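Alpha/beta fold hydrolase (Pseudomonas aeruginosa, PDB 6I8W) is a membrane phospholipase A of the alpha/beta hydrolase fold that degrades membrane phospholipids and acts as a bacterial virulence factor. Local coordinates at residues 31-35 with 75-80; 240-244 with 268-274; 108-113 with 231-237. Residue numbers count along the deposited sequence, not the author numbering.

Interaction 1. Residues 31-35 with 75-80; sequences RTVER and KDNWLR. With BOG (octyl beta-D-glucopyranoside), chain D; MYR (myristic acid), chain C; IPA (isopropyl alcohol), chain E.
L79, in the m,t rotamer, lays CD1 against the aliphatic base of E34 (CB to CD1 3.5 Å) and against CG of R35 (3.9 Å from L79 CD1), so the leucine sits on the aliphatic parts of E34 and R35 and not on their charged ends. Residues 31-35 are regular helix, with R35 N bonded to R31 O at 2.8 Å. The partner is a 3-10 turn, 75-78, running into helix 79-82. The CA atoms of R35 and L79 lie 6.1 Å apart, those of R31 and D76 7.8 Å.

One helical turn apart, R31 and R35 converge on D76, whose short side chain points at the helix. R35 NE reaches D76 OD1 at 2.9 Å and R35 NH2 reaches D76 OD2 at 3.0 Å; extended beyond an m chi1, this arginine meets the carboxylate edge-on, and it also pairs with E42. R31 NE adds a weak bond to D76 OD2 (3.1 Å), and a water bridges R31 NH2 and D76 OD2, 2.8 Å from each. K75 NZ, 3.7 Å from R35 NH2, has its counter-charge in D95.

The other salt bridge is bidentate: R80 NE to E34 OE1 and R80 NH2 to E34 OE2, both 3.0 Å. E34 folds back (m,m), and its OE2 accepts a 2.6 Å bond from octyl glucoside O6. Myristate C14 ends 3.9 Å from L79 CD1, and isopropanol O2 takes R80 N at 3.1 Å. The arrangement is a salt-bridge network fastening the long N-terminal helix 3-38 to the 3-10 turn and first residues of helix 79-82, beside a lipid-binding cleft of an alpha/beta hydrolase.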
loop_
_atom_site.group_PDB
_atom_site.type_symbol
_atom_site.label_atom_id
_atom_site.label_comp_id
_atom_site.label_asym_id
_atom_site.label_seq_id
_atom_site.Cartn_x
_atom_site.Cartn_y
_atom_site.Cartn_z
ATOM N N ARG A 31 -11.447 -7.907 -9.088
ATOM C CA ARG A 31 -11.229 -8.050 -7.646
ATOM C C ARG A 31 -11.637 -9.447 -7.203
ATOM O O ARG A 31 -10.947 -10.087 -6.422
ATOM C CB ARG A 31 -12.026 -7.002 -6.844
ATOM C CG ARG A 31 -11.374 -5.627 -6.779
ATOM C CD ARG A 31 -12.334 -4.557 -6.238
ATOM N NE ARG A 31 -11.620 -3.319 -5.959
ATOM C CZ ARG A 31 -12.202 -2.172 -5.616
ATOM N NH1 ARG A 31 -13.521 -2.087 -5.519
ATOM N NH2 ARG A 31 -11.456 -1.108 -5.358
ATOM N N THR A 32 -12.783 -9.904 -7.691
ATOM C CA THR A 32 -13.273 -11.229 -7.356
ATOM C C THR A 32 -12.244 -12.283 -7.759
ATOM O O THR A 32 -11.941 -13.198 -6.984
ATOM C CB THR A 32 -14.629 -11.500 -8.039
ATOM O OG1 THR A 32 -15.597 -10.589 -7.519
ATOM C CG2 THR A 32 -15.099 -12.933 -7.808
ATOM N N VAL A 33 -11.665 -12.133 -8.945
ATOM C CA VAL A 33 -10.671 -13.108 -9.394
ATOM C C VAL A 33 -9.395 -13.072 -8.557
ATOM O O VAL A 33 -8.956 -14.093 -8.014
ATOM C CB VAL A 33 -10.285 -12.878 -10.879
ATOM C CG1 VAL A 33 -9.080 -13.760 -11.283
ATOM C CG2 VAL A 33 -11.462 -13.160 -11.777
ATOM N N GLU A 34 -8.808 -11.886 -8.433
ATOM C CA GLU A 34 -7.521 -11.769 -7.773
ATOM C C GLU A 34 -7.629 -12.044 -6.268
ATOM O O GLU A 34 -6.755 -12.683 -5.698
ATOM C CB GLU A 34 -6.910 -10.391 -8.053
ATOM C CG GLU A 34 -6.538 -10.189 -9.555
ATOM C CD GLU A 34 -5.310 -10.989 -10.023
ATOM O OE1 GLU A 34 -4.421 -11.300 -9.197
ATOM O OE2 GLU A 34 -5.209 -11.269 -11.238
ATOM N N ARG A 35 -8.684 -11.553 -5.616
ATOM C CA ARG A 35 -8.885 -11.864 -4.196
ATOM C C ARG A 35 -9.153 -13.368 -4.008
ATOM O O ARG A 35 -8.651 -13.989 -3.071
ATOM C CB ARG A 35 -10.033 -11.032 -3.603
ATOM C CG ARG A 35 -9.737 -9.524 -3.577
ATOM C CD ARG A 35 -10.969 -8.709 -3.185
ATOM N NE ARG A 35 -10.679 -7.279 -3.146
ATOM C CZ ARG A 35 -11.550 -6.355 -2.767
ATOM N NH1 ARG A 35 -12.768 -6.717 -2.381
ATOM N NH2 ARG A 35 -11.190 -5.075 -2.751
ATOM N N LYS A 75 -5.598 -1.777 -0.332
ATOM C CA LYS A 75 -5.325 -3.151 0.081
ATOM C C LYS A 75 -5.167 -4.096 -1.112
ATOM O O LYS A 75 -4.518 -5.145 -0.994
ATOM C CB LYS A 75 -6.436 -3.651 1.015
ATOM C CG LYS A 75 -7.820 -3.683 0.394
ATOM C CD LYS A 75 -8.892 -3.764 1.483
ATOM C CE LYS A 75 -10.292 -3.838 0.899
ATOM N NZ LYS A 75 -10.606 -2.664 0.040
ATOM N N ASP A 76 -5.748 -3.750 -2.260
ATOM C CA ASP A 76 -5.616 -4.638 -3.433
ATOM C C ASP A 76 -4.198 -4.634 -4.032
ATOM O O ASP A 76 -3.891 -5.475 -4.875
ATOM C CB ASP A 76 -6.624 -4.266 -4.526
ATOM C CG ASP A 76 -8.049 -4.686 -4.178
ATOM O OD1 ASP A 76 -8.239 -5.786 -3.621
ATOM O OD2 ASP A 76 -8.989 -3.931 -4.487
ATOM N N ASN A 77 -3.328 -3.712 -3.601
ATOM C CA ASN A 77 -1.900 -3.788 -3.957
ATOM C C ASN A 77 -1.248 -5.117 -3.552
ATOM O O ASN A 77 -0.229 -5.516 -4.115
ATOM C CB ASN A 77 -1.103 -2.666 -3.293
ATOM C CG ASN A 77 -0.925 -1.438 -4.175
ATOM O OD1 ASN A 77 0.093 -0.755 -4.077
ATOM N ND2 ASN A 77 -1.892 -1.161 -5.038
ATOM N N TRP A 78 -1.828 -5.777 -2.559
ATOM C CA TRP A 78 -1.198 -6.939 -1.932
ATOM C C TRP A 78 -1.657 -8.307 -2.422
ATOM O O TRP A 78 -1.147 -9.312 -1.932
ATOM C CB TRP A 78 -1.432 -6.883 -0.412
ATOM C CG TRP A 78 -0.798 -5.677 0.250
ATOM C CD1 TRP A 78 -1.428 -4.533 0.697
ATOM C CD2 TRP A 78 0.592 -5.513 0.533
ATOM N NE1 TRP A 78 -0.486 -3.664 1.239
ATOM C CE2 TRP A 78 0.755 -4.254 1.150
ATOM C CE3 TRP A 78 1.724 -6.328 0.340
ATOM C CZ2 TRP A 78 2.004 -3.792 1.577
ATOM C CZ3 TRP A 78 2.946 -5.866 0.744
ATOM C CH2 TRP A 78 3.084 -4.609 1.363
ATOM N N LEU A 79 -2.598 -8.363 -3.367
ATOM C CA LEU A 79 -3.279 -9.640 -3.668
ATOM C C LEU A 79 -2.352 -10.757 -4.137
ATOM O O LEU A 79 -2.416 -11.882 -3.641
ATOM C CB LEU A 79 -4.370 -9.432 -4.732
ATOM C CG LEU A 79 -5.364 -8.317 -4.368
ATOM C CD1 LEU A 79 -6.516 -8.250 -5.366
ATOM C CD2 LEU A 79 -5.873 -8.524 -2.960
ATOM N N ARG A 80 -1.533 -10.475 -5.136
ATOM C CA ARG A 80 -0.705 -11.533 -5.709
ATOM C C ARG A 80 0.418 -11.922 -4.756
ATOM O O ARG A 80 0.854 -13.064 -4.719
ATOM C CB ARG A 80 -0.157 -11.094 -7.064
ATOM C CG ARG A 80 -1.242 -11.089 -8.146
ATOM C CD ARG A 80 -0.802 -10.392 -9.415
ATOM N NE ARG A 80 -1.853 -10.456 -10.424
ATOM C CZ ARG A 80 -1.800 -9.830 -11.591
ATOM N NH1 ARG A 80 -0.729 -9.114 -11.903
ATOM N NH2 ARG A 80 -2.803 -9.943 -12.452
HETATM C C1 BOG D . -5.495 -8.839 -15.395
HETATM O O1 BOG D . -4.854 -7.976 -14.455
HETATM C C2 BOG D . -4.414 -9.341 -16.362
HETATM O O2 BOG D . -4.209 -8.341 -17.358
HETATM C C3 BOG D . -4.729 -10.671 -17.043
HETATM O O3 BOG D . -3.599 -11.173 -17.773
HETATM C C4 BOG D . -5.139 -11.656 -15.965
HETATM O O4 BOG D . -5.324 -12.975 -16.514
HETATM C C5 BOG D . -6.427 -11.091 -15.368
HETATM O O5 BOG D . -6.158 -9.873 -14.657
HETATM C C6 BOG D . -7.159 -12.090 -14.471
HETATM O O6 BOG D . -6.911 -11.833 -13.088
HETATM C "C1'" BOG D . -5.754 -7.366 -13.535
HETATM C "C2'" BOG D . -4.949 -6.774 -12.387
HETATM C "C3'" BOG D . -3.591 -6.323 -12.900
HETATM C "C4'" BOG D . -2.842 -5.488 -11.879
HETATM C "C5'" BOG D . -2.089 -4.384 -12.608
HETATM C "C6'" BOG D . -1.069 -3.718 -11.698
HETATM C "C7'" BOG D . -0.732 -2.325 -12.212
HETATM C "C8'" BOG D . -0.272 -2.387 -13.649
HETATM C C1 MYR C . 2.537 3.742 -4.316
HETATM O O1 MYR C . 2.696 2.925 -3.379
HETATM O O2 MYR C . 2.986 4.910 -4.270
HETATM C C2 MYR C . 1.853 3.276 -5.587
HETATM C C3 MYR C . 1.410 1.820 -5.440
HETATM C C4 MYR C . 1.030 1.209 -6.786
HETATM C C5 MYR C . -0.233 1.832 -7.360
HETATM C C6 MYR C . -0.700 1.028 -8.567
HETATM C C7 MYR C . -2.074 0.406 -8.340
HETATM C C8 MYR C . -2.126 -1.017 -8.890
HETATM C C9 MYR C . -3.457 -1.323 -9.576
HETATM C C10 MYR C . -4.292 -2.282 -8.737
HETATM C C11 MYR C . -5.464 -2.859 -9.525
HETATM C C12 MYR C . -6.486 -3.480 -8.579
HETATM C C13 MYR C . -7.218 -4.631 -9.252
HETATM C C14 MYR C . -7.397 -5.775 -8.280
HETATM C C1 IPA E . -1.878 -5.723 -7.743
HETATM C C2 IPA E . -2.475 -7.044 -7.278
HETATM C C3 IPA E . -3.366 -7.641 -8.358
HETATM O O2 IPA E . -1.412 -7.944 -6.930
HETATM O O HOH W 1 -8.708 -1.467 -5.780
#

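Interaction 2. Residues 240-244 with 268-274; sequences EPELP and VMRPLLK. With CO2 (carbon dioxide), chain G.
Two irregular turns pack here by shape. Residues 240-242 have helical torsions without regular bonds and lead into a 3-10 turn at L243 and P244; opposite them V268 and M269 are helical and 270-272 keep helical torsions, with L272 N bonded to M269 O at 3.0 Å. CA atoms of P244 and L272 approach to 5.3 Å, those of E240 and M269 to 7.2 Å.

The main bump is L243 (m,t), its CB aimed at the partner. It fills a hollow walled by M269 (L243 CD1 to M269 CG 3.6 Å), L272 (CB to CB 4.0 Å) and L273 (L243 CB to L273 CD2 4.0 Å). L272, also m,t, answers by settling between E240, L243 and P244: its CD1 is 4.1 Å from E240 CG, its CB 4.3 Å from P244 CG. E240 CG also rests on V268 CG1 at 3.8 Å, while its carboxylate turns to M166 N.

Proline suits its place: L272 O lies 3.3 Å from P244 N, which has no hydrogen to offer, and takes a CA-H...O contact from P244 CA (3.2 Å). A water joins L243 O (2.7 Å) to K274 N (2.9 Å); carbon dioxide O2 sits 3.4 Å from L272 O. The packing joins the loop before strand 250-255 to the helix-to-strand link of the beta-alpha-beta crossover from 250-255 through helix 265-269 to edge strand 276-281.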
loop_
_atom_site.group_PDB
_atom_site.type_symbol
_atom_site.label_atom_id
_atom_site.label_comp_id
_atom_site.label_asym_id
_atom_site.label_seq_id
_atom_site.Cartn_x
_atom_site.Cartn_y
_atom_site.Cartn_z
ATOM N N GLU A 240 14.941 8.213 11.354
ATOM C CA GLU A 240 16.305 8.020 11.850
ATOM C C GLU A 240 16.387 7.974 13.390
ATOM O O GLU A 240 17.076 7.117 13.931
ATOM C CB GLU A 240 17.247 9.095 11.292
ATOM C CG GLU A 240 17.574 8.934 9.809
ATOM C CD GLU A 240 16.581 9.644 8.889
ATOM O OE1 GLU A 240 15.491 10.050 9.359
ATOM O OE2 GLU A 240 16.902 9.809 7.692
ATOM N N PRO A 241 15.685 8.881 14.104
ATOM C CA PRO A 241 15.736 8.743 15.569
ATOM C C PRO A 241 14.883 7.592 16.136
ATOM O O PRO A 241 14.997 7.298 17.321
ATOM C CB PRO A 241 15.192 10.090 16.072
ATOM C CG PRO A 241 15.202 11.007 14.881
ATOM C CD PRO A 241 14.963 10.107 13.713
ATOM N N GLU A 242 14.016 6.987 15.328
ATOM C CA GLU A 242 13.076 5.986 15.839
ATOM C C GLU A 242 13.532 4.544 15.620
ATOM O O GLU A 242 13.256 3.668 16.443
ATOM C CB GLU A 242 11.684 6.182 15.203
ATOM C CG GLU A 242 11.143 7.631 15.250
ATOM C CD GLU A 242 11.134 8.228 16.652
ATOM O OE1 GLU A 242 10.880 7.478 17.619
ATOM O OE2 GLU A 242 11.357 9.460 16.785
ATOM N N LEU A 243 14.218 4.297 14.508
ATOM C CA LEU A 243 14.664 2.944 14.164
ATOM C C LEU A 243 15.438 2.222 15.280
ATOM O O LEU A 243 15.220 1.031 15.480
ATOM C CB LEU A 243 15.512 2.982 12.893
ATOM C CG LEU A 243 14.767 3.456 11.651
ATOM C CD1 LEU A 243 15.706 3.608 10.480
ATOM C CD2 LEU A 243 13.669 2.467 11.322
ATOM N N PRO A 244 16.331 2.927 16.019
ATOM C CA PRO A 244 17.023 2.193 17.091
ATOM C C PRO A 244 16.102 1.677 18.205
ATOM O O PRO A 244 16.527 0.821 18.973
ATOM C CB PRO A 244 18.011 3.229 17.648
ATOM C CG PRO A 244 18.246 4.173 16.525
ATOM C CD PRO A 244 16.903 4.274 15.837
ATOM N N VAL A 268 21.182 4.179 5.149
ATOM C CA VAL A 268 20.819 4.999 6.300
ATOM C C VAL A 268 20.269 4.104 7.414
ATOM O O VAL A 268 20.625 4.262 8.573
ATOM C CB VAL A 268 19.770 6.071 5.936
ATOM C CG1 VAL A 268 19.216 6.740 7.190
ATOM C CG2 VAL A 268 20.369 7.102 4.984
ATOM N N MET A 269 19.412 3.154 7.054
ATOM C CA MET A 269 18.659 2.391 8.043
ATOM C C MET A 269 19.422 1.233 8.671
ATOM O O MET A 269 19.210 0.890 9.838
ATOM C CB MET A 269 17.372 1.859 7.407
ATOM C CG MET A 269 16.394 2.965 7.042
ATOM S SD MET A 269 14.838 2.267 6.453
ATOM C CE MET A 269 15.325 1.637 4.850
ATOM N N ARG A 270 20.254 0.585 7.870
ATOM C CA ARG A 270 20.950 -0.616 8.314
ATOM C C ARG A 270 21.734 -0.423 9.635
ATOM O O ARG A 270 21.506 -1.183 10.577
ATOM C CB ARG A 270 21.852 -1.111 7.186
ATOM C CG ARG A 270 22.262 -2.532 7.291
ATOM C CD ARG A 270 22.874 -2.961 5.977
ATOM N NE ARG A 270 23.979 -3.876 6.192
ATOM C CZ ARG A 270 25.013 -3.996 5.371
ATOM N NH1 ARG A 270 25.087 -3.250 4.271
ATOM N NH2 ARG A 270 25.975 -4.856 5.656
ATOM N N PRO A 271 22.616 0.607 9.730
ATOM C CA PRO A 271 23.350 0.840 10.988
ATOM C C PRO A 271 22.461 1.175 12.183
ATOM O O PRO A 271 22.908 1.078 13.325
ATOM C CB PRO A 271 24.235 2.060 10.678
ATOM C CG PRO A 271 24.260 2.179 9.215
ATOM C CD PRO A 271 22.951 1.634 8.727
ATOM N N LEU A 272 21.241 1.632 11.917
ATOM C CA LEU A 272 20.365 2.127 12.977
ATOM C C LEU A 272 19.454 1.037 13.535
ATOM O O LEU A 272 18.796 1.248 14.551
ATOM C CB LEU A 272 19.522 3.310 12.465
ATOM C CG LEU A 272 20.276 4.526 11.913
ATOM C CD1 LEU A 272 19.307 5.527 11.307
ATOM C CD2 LEU A 272 21.123 5.200 12.994
ATOM N N LEU A 273 19.430 -0.126 12.882
ATOM C CA LEU A 273 18.554 -1.219 13.299
ATOM C C LEU A 273 19.308 -2.297 14.066
ATOM O O LEU A 273 20.418 -2.672 13.690
ATOM C CB LEU A 273 17.867 -1.847 12.078
ATOM C CG LEU A 273 16.797 -0.981 11.409
ATOM C CD1 LEU A 273 16.516 -1.498 10.008
ATOM C CD2 LEU A 273 15.533 -0.969 12.256
ATOM N N LYS A 274 18.690 -2.811 15.126
ATOM C CA LYS A 274 19.301 -3.873 15.927
ATOM C C LYS A 274 19.433 -5.163 15.129
ATOM O O LYS A 274 20.459 -5.844 15.192
ATOM C CB LYS A 274 18.487 -4.138 17.202
ATOM C CG LYS A 274 18.405 -2.955 18.167
ATOM C CD LYS A 274 17.637 -3.328 19.431
ATOM C CE LYS A 274 17.365 -2.114 20.312
ATOM N NZ LYS A 274 18.609 -1.352 20.620
HETATM C C CO2 G . 21.741 -0.294 16.765
HETATM O O1 CO2 G . 22.240 -1.310 16.730
HETATM O O2 CO2 G . 21.244 0.723 16.799
HETATM O O HOH W 2 16.258 -1.448 15.722
#

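Interaction 3. Residues 108-113 with 231-237; sequences ASYDVG and QLRQRYI
A108 comes first, extended, its carbonyl O taking a weak bond from Q231 NE2 (3.4 Å). S109, also extended, carries the chain past Q231 to Y110, whose N donates to Q231 OE1 at 2.7 Å. A glutamine amide, m,t and pointing at the loop, suits this spot because one group both donates and accepts. Y110 O meets L232 CD2 at 3.7 Å, while its hydroxyl bonds P105 O. D111 (p rotamer) is the N-cap of helix 112-125, its carboxylate also bonding T114 OG1; in this alpha/beta hydrolase the cap abuts the spot where helix 208-234 unwinds at R235 (CB to CB 3.7 Å), and the CA atoms of D111 and L232 are 5.4 Å apart. V112 sets CG1 on L232 CD2 (3.9 Å) and CG2 near I237 CD1 (4.2 Å), and a water links V112 N (3.1 Å) to R235 O (2.9 Å). At G113, N lies 3.7 Å from I237 CD1, and any beta carbon would collide with that methyl.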
loop_
_atom_site.group_PDB
_atom_site.type_symbol
_atom_site.label_atom_id
_atom_site.label_comp_id
_atom_site.label_asym_id
_atom_site.label_seq_id
_atom_site.Cartn_x
_atom_site.Cartn_y
_atom_site.Cartn_z
ATOM N N ALA A 108 -9.542 15.322 9.274
ATOM C CA ALA A 108 -8.679 14.490 10.095
ATOM C C ALA A 108 -7.205 14.736 9.774
ATOM O O ALA A 108 -6.867 15.348 8.755
ATOM C CB ALA A 108 -9.027 13.018 9.904
ATOM N N SER A 109 -6.331 14.269 10.657
ATOM C CA SER A 109 -4.911 14.249 10.367
ATOM C C SER A 109 -4.543 12.923 9.685
ATOM O O SER A 109 -4.990 11.851 10.099
ATOM C CB SER A 109 -4.098 14.447 11.643
ATOM O OG SER A 109 -2.714 14.335 11.362
ATOM N N TYR A 110 -3.704 12.998 8.661
ATOM C CA TYR A 110 -3.295 11.812 7.949
ATOM C C TYR A 110 -1.783 11.643 7.962
ATOM O O TYR A 110 -1.235 10.927 7.131
ATOM C CB TYR A 110 -3.818 11.844 6.511
ATOM C CG TYR A 110 -5.320 11.751 6.424
ATOM C CD1 TYR A 110 -5.960 10.523 6.521
ATOM C CD2 TYR A 110 -6.099 12.888 6.255
ATOM C CE1 TYR A 110 -7.332 10.431 6.452
ATOM C CE2 TYR A 110 -7.475 12.804 6.174
ATOM C CZ TYR A 110 -8.080 11.563 6.274
ATOM O OH TYR A 110 -9.443 11.456 6.200
ATOM N N ASP A 111 -1.122 12.309 8.905
ATOM C CA ASP A 111 0.305 12.102 9.121
ATOM C C ASP A 111 0.572 10.658 9.542
ATOM O O ASP A 111 -0.311 9.990 10.082
ATOM C CB ASP A 111 0.835 13.060 10.188
ATOM C CG ASP A 111 0.301 12.738 11.561
ATOM O OD1 ASP A 111 -0.810 13.203 11.896
ATOM O OD2 ASP A 111 0.972 11.981 12.293
ATOM N N VAL A 112 1.792 10.180 9.330
ATOM C CA VAL A 112 2.083 8.758 9.533
ATOM C C VAL A 112 2.038 8.377 11.018
ATOM O O VAL A 112 1.818 7.218 11.365
ATOM C CB VAL A 112 3.449 8.375 8.938
ATOM C CG1 VAL A 112 3.401 8.453 7.423
ATOM C CG2 VAL A 112 4.560 9.272 9.501
ATOM N N GLY A 113 2.262 9.355 11.890
ATOM C CA GLY A 113 2.176 9.121 13.322
ATOM C C GLY A 113 0.759 8.808 13.783
ATOM O O GLY A 113 0.519 7.824 14.480
ATOM N N GLN A 231 0.032 17.128 3.939
ATOM C CA GLN A 231 0.206 16.763 5.342
ATOM C C GLN A 231 1.440 15.878 5.549
ATOM O O GLN A 231 2.152 16.021 6.536
ATOM C CB GLN A 231 -1.031 16.045 5.872
ATOM C CG GLN A 231 -2.258 16.931 6.018
ATOM C CD GLN A 231 -3.320 16.261 6.856
ATOM O OE1 GLN A 231 -3.005 15.476 7.748
ATOM N NE2 GLN A 231 -4.583 16.550 6.566
ATOM N N LEU A 232 1.692 14.958 4.624
ATOM C CA LEU A 232 2.849 14.079 4.761
ATOM C C LEU A 232 4.131 14.912 4.687
ATOM O O LEU A 232 5.132 14.590 5.333
ATOM C CB LEU A 232 2.844 12.982 3.690
ATOM C CG LEU A 232 1.719 11.937 3.746
ATOM C CD1 LEU A 232 1.778 11.016 2.542
ATOM C CD2 LEU A 232 1.801 11.126 5.038
ATOM N N ARG A 233 4.090 16.001 3.923
ATOM C CA ARG A 233 5.233 16.904 3.843
ATOM C C ARG A 233 5.358 17.772 5.090
ATOM O O ARG A 233 6.444 17.898 5.654
ATOM C CB ARG A 233 5.130 17.804 2.610
ATOM C CG ARG A 233 5.125 17.056 1.290
ATOM C CD ARG A 233 5.106 18.019 0.109
ATOM N NE ARG A 233 6.416 18.613 -0.143
ATOM C CZ ARG A 233 6.694 19.378 -1.193
ATOM N NH1 ARG A 233 5.750 19.648 -2.085
ATOM N NH2 ARG A 233 7.914 19.874 -1.353
ATOM N N GLN A 234 4.250 18.381 5.505
ATOM C CA GLN A 234 4.279 19.349 6.612
ATOM C C GLN A 234 4.382 18.672 7.974
ATOM O O GLN A 234 4.893 19.259 8.924
ATOM C CB GLN A 234 3.038 20.248 6.584
ATOM C CG GLN A 234 2.867 21.032 5.300
ATOM C CD GLN A 234 3.962 22.055 5.086
ATOM O OE1 GLN A 234 4.603 22.507 6.038
ATOM N NE2 GLN A 234 4.184 22.430 3.830
ATOM N N ARG A 235 3.889 17.443 8.068
ATOM C CA ARG A 235 3.860 16.718 9.337
ATOM C C ARG A 235 4.767 15.497 9.254
ATOM O O ARG A 235 4.496 14.453 9.847
ATOM C CB ARG A 235 2.428 16.306 9.682
ATOM C CG ARG A 235 1.458 17.492 9.710
ATOM C CD ARG A 235 0.009 17.079 9.982
ATOM N NE ARG A 235 -0.917 18.154 9.601
ATOM C CZ ARG A 235 -2.210 18.193 9.915
ATOM N NH1 ARG A 235 -2.756 17.220 10.634
ATOM N NH2 ARG A 235 -2.957 19.215 9.517
ATOM N N TYR A 236 5.859 15.652 8.515
ATOM C CA TYR A 236 6.816 14.575 8.288
ATOM C C TYR A 236 7.482 14.150 9.587
ATOM O O TYR A 236 7.895 14.983 10.369
ATOM C CB TYR A 236 7.862 15.032 7.271
ATOM C CG TYR A 236 8.962 14.039 6.966
ATOM C CD1 TYR A 236 8.759 13.017 6.051
ATOM C CD2 TYR A 236 10.222 14.159 7.554
ATOM C CE1 TYR A 236 9.765 12.116 5.748
ATOM C CE2 TYR A 236 11.236 13.263 7.256
ATOM C CZ TYR A 236 10.994 12.239 6.350
ATOM O OH TYR A 236 11.983 11.342 6.028
ATOM N N ILE A 237 7.572 12.846 9.818
ATOM C CA ILE A 237 8.272 12.327 10.990
ATOM C C ILE A 237 9.500 11.530 10.562
ATOM O O ILE A 237 9.372 10.460 9.966
ATOM C CB ILE A 237 7.357 11.429 11.851
ATOM C CG1 ILE A 237 6.116 12.206 12.311
ATOM C CG2 ILE A 237 8.123 10.863 13.033
ATOM C CD1 ILE A 237 5.098 11.352 13.058
HETATM O O HOH W 3 3.581 12.381 8.088
#

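How the interactions relate
From the N terminus, interaction 1 comes first: it closes a 39-residue loop containing strands 41-47, 50-57 and 64-68, and ties helix 3-38 to the hydrolase fold. Interaction 3 opens next and spans 117 residues, through strands 131-136 and 154-160 and helices 172-177, 191-199 and 208-234, joining the last of these to the start of helix 112-125. After two intervening residues interaction 2 begins, closing a short loop of 23 residues around strand 250-255. The three follow in series, neither nested nor crossed. Centres of interactions 1 and 2 are about 32 Å apart, on opposite sides of the chain's centre; those of 2 and 3 about 21 Å.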